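6-phospho-beta-d glycosidase (Streptococcus pyogenes, PDB 5FOO) probably hydrolyses the beta-glycosidic bond of 6-phosphorylated beta-glucosides, as a family 1 glycoside hydrolase, and binds the inhibitor 6-phosphocyclophellitol. Local coordinates at residues F23-N29 against Q78-D84; L30-W34 against W422-N426; F243-N248 against W317-Y323; R303-D308 against Y322-M328. The protein carries 1 engineered substitution. The contacts are given in a common frame with arbitrary orientation. Residues are numbered along the deposited sequence.

Contact 1: F23-N29 against Q78-D84. With PO4 (phosphate ion), chain M.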
# COMPACT_ATOMS: atom_id res chain seq x y z
N PHE A 23 -12.89 17.52 2.76
CA PHE A 23 -14.13 18.13 2.36
C PHE A 23 -15.23 17.16 2.62
O PHE A 23 -15.11 16.06 2.15
CB PHE A 23 -14.11 18.43 0.88
CG PHE A 23 -13.02 19.35 0.48
CD1 PHE A 23 -13.14 20.70 0.68
CD2 PHE A 23 -11.85 18.85 -0.13
CE1 PHE A 23 -12.12 21.56 0.29
CE2 PHE A 23 -10.85 19.71 -0.53
CZ PHE A 23 -10.99 21.05 -0.32
N ALA A 24 -16.28 17.59 3.35
CA ALA A 24 -17.46 16.79 3.75
C ALA A 24 -17.21 15.41 4.41
O ALA A 24 -18.03 14.50 4.26
CB ALA A 24 -18.40 16.61 2.58
N LYS A 25 -16.10 15.26 5.12
CA LYS A 25 -15.75 13.98 5.67
C LYS A 25 -16.10 14.02 7.11
O LYS A 25 -15.55 14.84 7.85
CB LYS A 25 -14.26 13.62 5.44
CG LYS A 25 -13.97 12.13 5.59
CD LYS A 25 -12.54 11.75 5.24
CE LYS A 25 -11.59 12.19 6.35
NZ LYS A 25 -10.16 11.80 6.19
N GLN A 26 -16.94 13.09 7.54
CA GLN A 26 -17.55 13.17 8.86
C GLN A 26 -16.54 12.99 9.99
O GLN A 26 -16.68 13.60 11.05
CB GLN A 26 -18.68 12.15 8.96
CG GLN A 26 -19.42 12.15 10.27
CD GLN A 26 -20.62 11.19 10.31
OE1 GLN A 26 -21.14 10.68 9.32
NE2 GLN A 26 -21.08 10.97 11.49
N HIS A 27 -15.56 12.11 9.82
CA HIS A 27 -14.74 11.72 10.97
C HIS A 27 -13.32 11.97 10.61
O HIS A 27 -12.97 12.02 9.42
CB HIS A 27 -14.89 10.20 11.30
CG HIS A 27 -16.29 9.71 11.58
ND1 HIS A 27 -16.89 9.83 12.82
CD2 HIS A 27 -17.16 9.02 10.81
CE1 HIS A 27 -18.08 9.26 12.80
NE2 HIS A 27 -18.30 8.80 11.58
N ARG A 28 -12.48 12.02 11.64
CA ARG A 28 -11.03 12.05 11.49
C ARG A 28 -10.41 10.67 11.49
O ARG A 28 -10.73 9.82 12.34
CB ARG A 28 -10.38 12.87 12.61
CG ARG A 28 -10.89 14.33 12.64
CD ARG A 28 -10.52 15.07 13.93
NE ARG A 28 -11.13 14.41 15.07
CZ ARG A 28 -10.98 14.78 16.33
NH1 ARG A 28 -10.24 15.82 16.68
NH2 ARG A 28 -11.60 14.09 17.23
N ASN A 29 -9.50 10.46 10.54
CA ASN A 29 -8.62 9.35 10.62
C ASN A 29 -7.41 9.64 11.49
O ASN A 29 -7.28 10.74 11.97
CB ASN A 29 -8.29 8.79 9.21
CG ASN A 29 -7.41 9.71 8.35
OD1 ASN A 29 -6.41 10.24 8.78
ND2 ASN A 29 -7.75 9.77 7.09
N GLN A 78 -12.33 5.49 2.41
CA GLN A 78 -12.11 5.87 3.83
C GLN A 78 -13.28 5.49 4.67
O GLN A 78 -14.34 6.00 4.47
CB GLN A 78 -11.87 7.35 3.99
CG GLN A 78 -10.56 7.80 3.32
CD GLN A 78 -10.11 9.19 3.78
OE1 GLN A 78 -9.64 9.36 4.88
NE2 GLN A 78 -10.25 10.17 2.90
N TRP A 79 -13.04 4.59 5.63
CA TRP A 79 -13.93 4.28 6.71
C TRP A 79 -14.50 5.57 7.35
O TRP A 79 -15.70 5.66 7.67
CB TRP A 79 -13.10 3.48 7.72
CG TRP A 79 -13.82 2.71 8.73
CD1 TRP A 79 -15.16 2.74 9.01
CD2 TRP A 79 -13.23 1.75 9.65
NE1 TRP A 79 -15.45 1.89 10.05
CE2 TRP A 79 -14.29 1.26 10.45
CE3 TRP A 79 -11.91 1.27 9.86
CZ2 TRP A 79 -14.07 0.33 11.46
CZ3 TRP A 79 -11.70 0.35 10.84
CH2 TRP A 79 -12.77 -0.11 11.66
N THR A 80 -13.62 6.57 7.52
CA THR A 80 -13.99 7.82 8.14
C THR A 80 -14.89 8.70 7.27
O THR A 80 -15.49 9.60 7.81
CB THR A 80 -12.73 8.66 8.49
OG1 THR A 80 -11.90 8.87 7.32
CG2 THR A 80 -11.97 7.99 9.60
N ARG A 81 -15.01 8.42 5.96
CA ARG A 81 -15.98 9.13 5.07
C ARG A 81 -17.27 8.34 4.88
O ARG A 81 -18.33 8.92 4.88
CB ARG A 81 -15.36 9.38 3.68
CG ARG A 81 -16.27 10.12 2.74
CD ARG A 81 -15.61 10.43 1.43
NE ARG A 81 -14.49 11.33 1.53
CZ ARG A 81 -14.54 12.63 1.78
NH1 ARG A 81 -15.66 13.23 1.97
NH2 ARG A 81 -13.38 13.36 1.82
N LEU A 82 -17.18 7.04 4.68
CA LEU A 82 -18.37 6.23 4.33
C LEU A 82 -19.32 5.97 5.51
O LEU A 82 -20.53 5.89 5.32
CB LEU A 82 -17.99 4.90 3.73
CG LEU A 82 -19.15 4.05 3.17
CD1 LEU A 82 -20.02 4.86 2.16
CD2 LEU A 82 -18.56 2.81 2.50
N ILE A 83 -18.77 5.84 6.71
CA ILE A 83 -19.54 5.41 7.84
C ILE A 83 -19.91 6.53 8.79
O ILE A 83 -19.12 7.41 9.09
CB ILE A 83 -18.81 4.27 8.58
CG1 ILE A 83 -18.63 3.05 7.68
CG2 ILE A 83 -19.58 3.88 9.86
CD1 ILE A 83 -19.92 2.46 7.07
N ASP A 84 -21.16 6.51 9.24
CA ASP A 84 -21.68 7.50 10.14
C ASP A 84 -21.43 6.98 11.57
O ASP A 84 -20.55 7.46 12.26
CB ASP A 84 -23.16 7.76 9.82
CG ASP A 84 -23.86 8.65 10.86
OD1 ASP A 84 -23.26 9.20 11.80
OD2 ASP A 84 -25.07 8.78 10.77
P PO4 M . -14.27 11.94 15.06
O1 PO4 M . -13.66 11.77 16.45
O2 PO4 M . -15.48 12.84 14.99
O3 PO4 M . -14.83 10.50 14.68
O4 PO4 M . -13.26 12.62 14.24
O HOH W 1 -18.37 12.78 1.94
O HOH W 2 -18.41 11.57 5.43
O HOH W 3 -9.44 13.04 3.59
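Seven hydrogen bonds join loop 23-29 to the segment 78-84 around the short helix 79-82. Gln-78 OE1 accepts two bonds from the loop, from Lys-25 NZ at 2.8 Å and from Asn-29 ND2 at 2.9 Å, while Gln-78 NE2 and Lys-25 NZ share a water and the lysine also makes a salt bridge to Asp-32. Arg-81 reaches back along the loop so that its NH1 (2.9 Å) and NH2 (3.2 Å) both donate to Phe-23 O; its NE is held in a salt bridge by Glu-20, which also accepts from Gln-78 NE2. At the far end, Gln-26 NE2 donates to Asp-84 OD1 (2.8 Å) and His-27 NE2 to Asp-84 O (2.7 Å). A backbone bond from His-27 N to Thr-80 O (3.2 Å) fixes the middle, and one water joins Ala-24 O and Gln-26 N to Arg-81 O. Outward, His-27 ND1 and Arg-28 bind a phosphate ion, probably from the crystallisation liquor. Thr-80 packs at the middle, its CB 3.9 Å from His-27 CB and its CG2 3.8 Å from Asn-29 CB, and Lys-25 CG lies 3.6 Å from Arg-81 CB. Asn-29 and Gln-78 are each the N-cap of a helix, so the contact joins two helix starts. In the TIM barrel of family 1 it fastens the loop that follows helix 16-19 to the connection leaving barrel strand 72-76.

Contact 2: L30-W34 against W422-N426. With JAZ (6-phosphocyclophellitol), chain G.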
# COMPACT_ATOMS: atom_id res chain seq x y z
N LEU A 30 -6.52 8.67 11.68
CA LEU A 30 -5.36 8.90 12.55
C LEU A 30 -4.55 10.04 12.06
O LEU A 30 -4.16 10.90 12.87
CB LEU A 30 -4.47 7.69 12.69
CG LEU A 30 -5.14 6.46 13.24
CD1 LEU A 30 -4.15 5.34 13.46
CD2 LEU A 30 -5.91 6.75 14.53
N PHE A 31 -4.27 10.10 10.75
CA PHE A 31 -3.43 11.22 10.24
C PHE A 31 -4.09 12.63 10.29
O PHE A 31 -3.41 13.61 10.57
CB PHE A 31 -2.91 10.94 8.84
CG PHE A 31 -1.56 10.27 8.83
CD1 PHE A 31 -0.40 11.01 9.02
CD2 PHE A 31 -1.45 8.89 8.58
CE1 PHE A 31 0.84 10.39 8.99
CE2 PHE A 31 -0.22 8.26 8.56
CZ PHE A 31 0.94 9.00 8.77
N ASP A 32 -5.40 12.71 10.06
CA ASP A 32 -6.12 13.94 10.18
C ASP A 32 -5.95 14.45 11.62
O ASP A 32 -5.75 15.66 11.82
CB ASP A 32 -7.63 13.79 9.95
CG ASP A 32 -7.99 13.15 8.62
OD1 ASP A 32 -7.35 13.47 7.61
OD2 ASP A 32 -8.97 12.35 8.61
N TYR A 33 -6.10 13.54 12.58
CA TYR A 33 -6.00 13.90 13.99
C TYR A 33 -4.61 14.40 14.38
O TYR A 33 -4.45 15.46 15.08
CB TYR A 33 -6.32 12.71 14.89
CG TYR A 33 -6.17 13.04 16.35
CD1 TYR A 33 -7.11 13.86 16.98
CD2 TYR A 33 -5.12 12.50 17.11
CE1 TYR A 33 -6.99 14.16 18.33
CE2 TYR A 33 -4.99 12.78 18.47
CZ TYR A 33 -5.93 13.63 19.06
OH TYR A 33 -5.85 13.92 20.36
N TRP A 34 -3.63 13.62 13.94
CA TRP A 34 -2.24 13.94 14.11
C TRP A 34 -1.85 15.31 13.57
O TRP A 34 -1.12 16.06 14.24
CB TRP A 34 -1.33 12.86 13.51
CG TRP A 34 0.03 12.68 14.23
CD1 TRP A 34 0.45 13.25 15.41
CD2 TRP A 34 1.10 11.86 13.78
NE1 TRP A 34 1.72 12.83 15.70
CE2 TRP A 34 2.14 11.98 14.72
CE3 TRP A 34 1.30 11.06 12.64
CZ2 TRP A 34 3.34 11.30 14.58
CZ3 TRP A 34 2.50 10.36 12.52
CH2 TRP A 34 3.49 10.48 13.47
N TRP A 422 -0.42 13.87 -1.20
CA TRP A 422 0.06 14.18 0.14
C TRP A 422 0.66 12.94 0.74
O TRP A 422 -0.08 12.00 0.98
CB TRP A 422 -1.14 14.64 0.96
CG TRP A 422 -0.83 15.09 2.32
CD1 TRP A 422 -0.15 16.26 2.70
CD2 TRP A 422 -1.14 14.40 3.53
NE1 TRP A 422 -0.11 16.34 4.08
CE2 TRP A 422 -0.68 15.21 4.61
CE3 TRP A 422 -1.78 13.19 3.83
CZ2 TRP A 422 -0.80 14.83 5.93
CZ3 TRP A 422 -1.91 12.82 5.16
CH2 TRP A 422 -1.44 13.66 6.19
N SER A 423 2.00 12.90 0.96
CA SER A 423 2.62 11.70 1.56
C SER A 423 2.87 11.82 3.09
O SER A 423 4.01 11.80 3.55
CB SER A 423 3.94 11.16 0.88
OG SER A 423 4.29 11.40 -0.52
N TRP A 424 1.82 11.91 3.86
CA TRP A 424 1.90 11.65 5.27
C TRP A 424 2.81 12.78 5.89
O TRP A 424 2.71 13.98 5.48
CB TRP A 424 2.42 10.20 5.48
CG TRP A 424 1.71 9.18 4.59
CD1 TRP A 424 2.26 8.41 3.62
CD2 TRP A 424 0.30 8.83 4.63
NE1 TRP A 424 1.32 7.57 3.08
CE2 TRP A 424 0.10 7.81 3.66
CE3 TRP A 424 -0.79 9.28 5.36
CZ2 TRP A 424 -1.16 7.28 3.39
CZ3 TRP A 424 -2.08 8.72 5.11
CH2 TRP A 424 -2.24 7.74 4.12
N LEU A 425 3.76 12.40 6.75
CA LEU A 425 4.66 13.39 7.37
C LEU A 425 5.43 14.19 6.34
O LEU A 425 5.62 15.38 6.53
CB LEU A 425 5.59 12.74 8.39
CG LEU A 425 4.84 12.17 9.57
CD1 LEU A 425 5.82 11.43 10.45
CD2 LEU A 425 4.11 13.25 10.37
N ASN A 426 5.77 13.62 5.19
CA ASN A 426 6.43 14.40 4.16
C ASN A 426 5.58 15.24 3.26
O ASN A 426 6.11 15.97 2.37
CB ASN A 426 7.31 13.49 3.32
CG ASN A 426 8.28 12.75 4.18
OD1 ASN A 426 8.18 11.57 4.39
ND2 ASN A 426 9.17 13.48 4.76
C2 JAZ G . 3.31 6.44 -0.04
C3 JAZ G . 2.17 5.42 -0.24
C4 JAZ G . 2.63 4.02 0.16
C5 JAZ G . 3.85 3.56 -0.62
C6 JAZ G . 4.95 4.59 -0.55
C7 JAZ G . 4.47 5.99 -0.92
C8 JAZ G . 5.62 7.00 -0.99
O9 JAZ G . 6.17 7.10 0.31
P10 JAZ G . 6.81 8.48 0.77
O11 JAZ G . 7.23 8.22 2.18
O12 JAZ G . 5.93 9.61 0.47
O13 JAZ G . 7.97 8.69 -0.10
O14 JAZ G . 5.55 4.56 0.76
O15 JAZ G . 2.92 7.75 -0.48
O16 JAZ G . 1.12 5.82 0.60
O17 JAZ G . 1.56 3.10 0.01
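Phe-31 is the centre of this apolar contact, with 93 Å² of its surface buried by segment 422-426. Its CA-to-CB bond points toward that loop, and the ring enters an aromatic cluster with Trp-422 and Trp-424. The six-membered ring of Trp-422 turns its edge to the face of Phe-31 in an offset edge-to-face pair, with planes at 89° and centroids 6.0 Å apart. Trp-424 lies closer: its CE3 sits over the face of Phe-31, 3.3 Å from CD2, with the planes inclined at 38°. Leu-425, next in area covered (49 Å²), has its CG 4.4 Å from Phe-31 CE1 and places CD2 over the six-membered ring of Trp-34, 4.2 Å from the centroid, a CH-pi contact. The other end of Trp-424 serves the active site, where NE1 donates to O16 of 6-phosphocyclophellitol at 3.0 Å. Phe-31 therefore packs behind an indole that binds the ligand. Ser-423 and Gln-18 belong to the same pocket, and Gln-18 also bonds to the backbone of Trp-422. Helix 30-37 thus backs the loop that follows the last barrel strand, 410-416, while helix 16-19 touches Trp-424 and helix 124-130 packs against Leu-30 and Tyr-33.

Contact 3: F243-N248 against W317-Y323. With EDO (1,2-ethanediol), chain L; EDO (1,2-ethanediol), chain K.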
# COMPACT_ATOMS: atom_id res chain seq x y z
N PHE A 243 15.63 -13.91 9.42
CA PHE A 243 14.61 -13.46 10.34
C PHE A 243 13.91 -12.23 9.79
O PHE A 243 12.70 -12.10 9.91
CB PHE A 243 15.08 -13.31 11.82
CG PHE A 243 13.95 -12.86 12.72
CD1 PHE A 243 13.07 -13.78 13.27
CD2 PHE A 243 13.68 -11.52 12.88
CE1 PHE A 243 11.97 -13.34 14.01
CE2 PHE A 243 12.57 -11.08 13.64
CZ PHE A 243 11.73 -11.97 14.19
N ALA A 244 14.63 -11.32 9.15
CA ALA A 244 14.00 -10.14 8.62
C ALA A 244 12.91 -10.48 7.57
O ALA A 244 11.88 -9.78 7.48
CB ALA A 244 14.98 -9.20 8.04
N GLU A 245 13.12 -11.57 6.84
CA GLU A 245 12.10 -12.05 5.87
C GLU A 245 10.96 -12.64 6.59
O GLU A 245 9.82 -12.32 6.27
CB GLU A 245 12.67 -13.03 4.85
CG GLU A 245 13.79 -12.33 4.08
CD GLU A 245 13.75 -12.44 2.60
OE1 GLU A 245 13.04 -13.31 2.11
OE2 GLU A 245 14.45 -11.64 1.93
N LEU A 246 11.23 -13.46 7.61
CA LEU A 246 10.13 -14.08 8.36
C LEU A 246 9.10 -13.08 8.85
O LEU A 246 7.89 -13.35 8.75
CB LEU A 246 10.59 -14.87 9.58
CG LEU A 246 11.20 -16.23 9.43
CD1 LEU A 246 11.65 -16.67 10.82
CD2 LEU A 246 10.18 -17.21 8.88
N TRP A 247 9.59 -11.99 9.45
CA TRP A 247 8.78 -10.92 9.97
C TRP A 247 8.22 -10.01 8.86
O TRP A 247 7.02 -9.84 8.78
CB TRP A 247 9.56 -10.07 11.02
CG TRP A 247 8.82 -8.89 11.51
CD1 TRP A 247 9.01 -7.60 11.10
CD2 TRP A 247 7.78 -8.84 12.51
NE1 TRP A 247 8.14 -6.78 11.73
CE2 TRP A 247 7.35 -7.52 12.59
CE3 TRP A 247 7.15 -9.79 13.32
CZ2 TRP A 247 6.37 -7.12 13.44
CZ3 TRP A 247 6.18 -9.39 14.17
CH2 TRP A 247 5.78 -8.06 14.22
N ASN A 248 9.08 -9.39 8.07
CA ASN A 248 8.64 -8.33 7.16
C ASN A 248 7.84 -8.85 5.94
O ASN A 248 7.07 -8.10 5.37
CB ASN A 248 9.80 -7.43 6.67
CG ASN A 248 10.44 -6.67 7.82
OD1 ASN A 248 9.89 -5.69 8.32
ND2 ASN A 248 11.58 -7.18 8.31
N TRP A 317 10.03 -5.44 22.86
CA TRP A 317 10.34 -6.32 21.74
C TRP A 317 10.36 -5.54 20.40
O TRP A 317 9.61 -4.58 20.22
CB TRP A 317 9.38 -7.52 21.67
CG TRP A 317 9.84 -8.59 20.68
CD1 TRP A 317 10.70 -9.60 20.92
CD2 TRP A 317 9.48 -8.70 19.29
NE1 TRP A 317 10.87 -10.36 19.77
CE2 TRP A 317 10.15 -9.80 18.76
CE3 TRP A 317 8.65 -7.96 18.45
CZ2 TRP A 317 10.02 -10.19 17.42
CZ3 TRP A 317 8.52 -8.39 17.09
CH2 TRP A 317 9.20 -9.46 16.62
N SER A 318 11.30 -5.91 19.54
CA SER A 318 11.38 -5.41 18.19
C SER A 318 11.98 -6.50 17.29
O SER A 318 12.83 -7.25 17.72
CB SER A 318 12.27 -4.15 18.11
OG SER A 318 12.66 -3.96 16.78
N PRO A 319 11.54 -6.58 16.01
CA PRO A 319 12.17 -7.51 15.05
C PRO A 319 13.64 -7.19 14.83
O PRO A 319 14.44 -8.10 14.55
CB PRO A 319 11.33 -7.31 13.75
CG PRO A 319 10.66 -5.97 13.91
CD PRO A 319 10.43 -5.82 15.42
N GLU A 320 13.99 -5.92 15.03
CA GLU A 320 15.37 -5.43 14.95
C GLU A 320 16.32 -5.86 16.07
O GLU A 320 17.53 -5.53 16.03
CB GLU A 320 15.42 -3.90 14.75
CG GLU A 320 14.69 -3.47 13.47
CD GLU A 320 15.13 -2.12 12.90
OE1 GLU A 320 15.76 -1.31 13.60
OE2 GLU A 320 14.81 -1.85 11.72
N TRP A 321 15.83 -6.64 17.01
CA TRP A 321 16.70 -7.42 17.87
C TRP A 321 17.55 -8.36 17.04
O TRP A 321 18.58 -8.73 17.51
CB TRP A 321 15.92 -8.36 18.81
CG TRP A 321 15.16 -7.73 20.03
CD1 TRP A 321 14.91 -6.42 20.25
CD2 TRP A 321 14.55 -8.45 21.12
NE1 TRP A 321 14.20 -6.27 21.44
CE2 TRP A 321 13.98 -7.51 21.98
CE3 TRP A 321 14.48 -9.81 21.45
CZ2 TRP A 321 13.31 -7.88 23.17
CZ3 TRP A 321 13.80 -10.18 22.61
CH2 TRP A 321 13.21 -9.22 23.44
N TYR A 322 17.07 -8.84 15.88
CA TYR A 322 17.76 -9.87 15.13
C TYR A 322 18.48 -9.38 13.87
O TYR A 322 19.07 -10.20 13.16
CB TYR A 322 16.79 -11.01 14.79
CG TYR A 322 16.21 -11.64 16.01
CD1 TYR A 322 16.97 -12.44 16.82
CD2 TYR A 322 14.92 -11.31 16.44
CE1 TYR A 322 16.46 -12.96 18.01
CE2 TYR A 322 14.37 -11.85 17.60
CZ TYR A 322 15.16 -12.66 18.40
OH TYR A 322 14.65 -13.22 19.58
N TYR A 323 18.41 -8.08 13.56
CA TYR A 323 19.09 -7.56 12.38
C TYR A 323 19.16 -6.05 12.48
O TYR A 323 18.34 -5.48 13.13
CB TYR A 323 18.34 -7.97 11.07
CG TYR A 323 16.90 -7.47 10.95
CD1 TYR A 323 16.62 -6.21 10.44
CD2 TYR A 323 15.83 -8.24 11.43
CE1 TYR A 323 15.30 -5.69 10.38
CE2 TYR A 323 14.50 -7.75 11.38
CZ TYR A 323 14.24 -6.49 10.84
OH TYR A 323 12.97 -6.03 10.77
C1 EDO L . 18.92 -1.64 14.06
O1 EDO L . 19.69 -0.46 14.46
C2 EDO L . 18.72 -2.62 15.23
O2 EDO L . 18.87 -4.06 15.00
C1 EDO K . 19.81 -4.67 18.32
O1 EDO K . 19.97 -6.05 18.78
C2 EDO K . 18.62 -4.01 19.02
O2 EDO K . 18.05 -3.07 18.10
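Two aromatic side chains of helix 235-258, Phe-243 and Trp-247, one turn apart, both adopt the t rotamer at chi1 and reach toward loop 317-323. The face of Phe-243 receives the edge of Tyr-322, which is in m, with centroids 4.7 Å apart and planes at 53°. Trp-247 offers its face twice: its six-membered ring meets the edge of Trp-317, itself in t (centroids 5.3 Å, planes at 64°), and its five-membered ring has Pro-319 CB 3.7 Å from the centroid, a CH-pi contact. Tyr-323 takes the p rotamer, which lays its ring over the helix so that Ala-244 CB stands 3.7 Å from the ring centroid. That pose also carries the hydroxyl to Asn-248, whose m rotamer lets ND2 donate both to Tyr-323 OH (3.1 Å) and to Ala-244 O (2.7 Å). In the loop, Ser-318 OG accepts from Glu-320 N at 2.9 Å, an ST turn at the start of the 3-10 segment. The polar tips find outside partners: Trp-247 NE1 bonds to Glu-171, while Trp-317 NE1 and Tyr-322 OH both bond to Asp-272. The chemistry is that of a buried aromatic interface whose polar ends are settled by hydrogen bonds.

Contact 4: R303-D308 against Y322-M328. With EDO (1,2-ethanediol), chain L.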
# COMPACT_ATOMS: atom_id res chain seq x y z
N ARG A 303 18.38 -3.94 2.72
CA ARG A 303 19.45 -4.84 3.09
C ARG A 303 19.67 -4.85 4.61
O ARG A 303 19.45 -3.84 5.30
CB ARG A 303 20.75 -4.46 2.39
CG ARG A 303 20.63 -4.25 0.90
CD ARG A 303 21.87 -3.55 0.31
NE ARG A 303 21.68 -3.38 -1.11
CZ ARG A 303 21.70 -4.39 -2.01
NH1 ARG A 303 21.99 -5.64 -1.68
NH2 ARG A 303 21.51 -4.11 -3.27
N VAL A 304 20.11 -5.99 5.12
CA VAL A 304 20.32 -6.13 6.56
C VAL A 304 21.62 -6.87 6.86
O VAL A 304 22.18 -7.54 5.98
CB VAL A 304 19.17 -6.88 7.23
CG1 VAL A 304 17.85 -6.14 6.99
CG2 VAL A 304 19.16 -8.32 6.77
N LYS A 305 22.06 -6.73 8.11
CA LYS A 305 23.22 -7.47 8.65
C LYS A 305 22.89 -7.93 10.07
O LYS A 305 21.91 -7.48 10.65
CB LYS A 305 24.49 -6.60 8.67
CG LYS A 305 24.35 -5.41 9.60
CD LYS A 305 25.58 -4.51 9.69
CE LYS A 305 25.18 -3.32 10.55
NZ LYS A 305 26.36 -2.47 10.72
N ALA A 306 23.70 -8.85 10.59
CA ALA A 306 23.68 -9.25 11.98
C ALA A 306 23.76 -8.00 12.85
O ALA A 306 24.46 -7.06 12.51
CB ALA A 306 24.88 -10.12 12.31
N PRO A 307 23.00 -7.99 13.95
CA PRO A 307 23.00 -6.81 14.80
C PRO A 307 24.43 -6.39 15.32
O PRO A 307 25.19 -7.19 15.76
CB PRO A 307 22.04 -7.17 15.94
CG PRO A 307 21.82 -8.60 15.86
CD PRO A 307 22.26 -9.11 14.52
N ASP A 308 24.75 -5.12 15.18
CA ASP A 308 25.98 -4.53 15.65
C ASP A 308 26.10 -4.59 17.20
O ASP A 308 27.19 -4.66 17.75
CB ASP A 308 26.01 -3.07 15.16
CG ASP A 308 27.32 -2.40 15.45
OD1 ASP A 308 28.38 -2.94 15.03
OD2 ASP A 308 27.30 -1.37 16.16
N TYR A 322 17.07 -8.84 15.88
CA TYR A 322 17.76 -9.87 15.13
C TYR A 322 18.48 -9.38 13.87
O TYR A 322 19.07 -10.20 13.16
CB TYR A 322 16.79 -11.01 14.79
CG TYR A 322 16.21 -11.64 16.01
CD1 TYR A 322 16.97 -12.44 16.82
CD2 TYR A 322 14.92 -11.31 16.44
CE1 TYR A 322 16.46 -12.96 18.01
CE2 TYR A 322 14.37 -11.85 17.60
CZ TYR A 322 15.16 -12.66 18.40
OH TYR A 322 14.65 -13.22 19.58
N TYR A 323 18.41 -8.08 13.56
CA TYR A 323 19.09 -7.56 12.38
C TYR A 323 19.16 -6.05 12.48
O TYR A 323 18.34 -5.48 13.13
CB TYR A 323 18.34 -7.97 11.07
CG TYR A 323 16.90 -7.47 10.95
CD1 TYR A 323 16.62 -6.21 10.44
CD2 TYR A 323 15.83 -8.24 11.43
CE1 TYR A 323 15.30 -5.69 10.38
CE2 TYR A 323 14.50 -7.75 11.38
CZ TYR A 323 14.24 -6.49 10.84
OH TYR A 323 12.97 -6.03 10.77
N ASP A 324 20.12 -5.45 11.78
CA ASP A 324 20.25 -4.04 11.57
C ASP A 324 20.14 -3.78 10.07
O ASP A 324 20.49 -4.63 9.26
CB ASP A 324 21.68 -3.53 11.95
CG ASP A 324 21.98 -3.56 13.46
OD1 ASP A 324 21.13 -3.96 14.27
OD2 ASP A 324 23.12 -3.22 13.81
N PRO A 325 19.71 -2.57 9.70
CA PRO A 325 19.81 -2.12 8.32
C PRO A 325 21.24 -2.11 7.87
O PRO A 325 22.11 -1.79 8.66
CB PRO A 325 19.29 -0.67 8.40
CG PRO A 325 18.33 -0.69 9.51
CD PRO A 325 18.91 -1.66 10.52
N TYR A 326 21.51 -2.44 6.60
CA TYR A 326 22.86 -2.39 6.09
C TYR A 326 22.90 -1.52 4.84
O TYR A 326 21.97 -1.55 4.02
CB TYR A 326 23.35 -3.81 5.85
CG TYR A 326 24.63 -3.90 5.08
CD1 TYR A 326 25.84 -3.50 5.65
CD2 TYR A 326 24.64 -4.34 3.75
CE1 TYR A 326 27.03 -3.60 4.93
CE2 TYR A 326 25.81 -4.41 3.01
CZ TYR A 326 27.00 -4.02 3.62
OH TYR A 326 28.15 -4.09 2.95
N LEU A 327 23.94 -0.70 4.72
CA LEU A 327 24.18 0.06 3.50
C LEU A 327 25.35 -0.56 2.74
O LEU A 327 26.40 -0.81 3.31
CB LEU A 327 24.41 1.55 3.80
CG LEU A 327 23.18 2.45 3.59
CD1 LEU A 327 22.17 2.34 4.75
CD2 LEU A 327 23.69 3.87 3.37
N MET A 328 25.12 -0.83 1.46
CA MET A 328 26.06 -1.54 0.61
C MET A 328 26.95 -0.46 -0.05
O MET A 328 26.44 0.38 -0.80
CB MET A 328 25.33 -2.38 -0.47
CG MET A 328 26.22 -3.20 -1.39
SD MET A 328 25.36 -4.02 -2.76
CE MET A 328 24.62 -2.71 -3.74
C1 EDO L . 18.92 -1.64 14.06
O1 EDO L . 19.69 -0.46 14.46
C2 EDO L . 18.72 -2.62 15.23
O2 EDO L . 18.87 -4.06 15.00
O HOH W 4 19.15 -1.28 3.14
O HOH W 5 24.24 -0.90 12.92
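Three backbone hydrogen bonds join these segments. Lys-305 and Asp-324 form an antiparallel hydrogen-bonded pair, Lys-305 N donating to Asp-324 O and Asp-324 N to Lys-305 O, both at 2.9 Å; beyond the non-hydrogen-bonded pair Val-304 and Pro-325, Tyr-326 N donates to Arg-303 O at 2.8 Å. Arg-303 N gives its proton to a water that also lies 3.0 Å from Tyr-326 O. Strand 324-325 is thereby the edge of a small mixed sheet outside the barrel, in which 302-305 is central and Val-304 bonds on its other side to Tyr-229 and Ala-231. The carboxylate of Asp-324 turns to the loop beyond the strand: OD2 accepts from Asp-308 N (2.9 Å) and from a second water, which Lys-305 NZ, 4.5 Å from Asp-324 OD2 and beyond salt-bridge reach, meets only weakly. Arg-303 NE has Glu-340 as its salt-bridge partner, and Met-328 CE lies over the guanidinium, 3.4 Å from Arg-303 NH2. Tyr-323 OH accepts from Asn-248, while Val-304 CG1 packs 3.7 Å from Tyr-323 CD1.

From the N terminus, loop 23-29 opens contact 1 and helix 30-37 after it opens contact 2. Contact 1 closes at 78-84, past the second barrel strand, and contact 2 at 422-426, beyond the eighth, so the two cross; contact 1 ties the connections after the first and second strands, contact 2 ties the first to the loop after the eighth. They touch through the salt bridge between Lys-25 and Asp-32. Contacts 3 and 4 nest inside the long loop closed by contact 2 and cross each other, sharing Tyr-322 and Tyr-323. Together they attach the small sheet to helix 235-258. Contact 4 lies across the chain's centre from contact 1, the centres of these two about 40 Å apart.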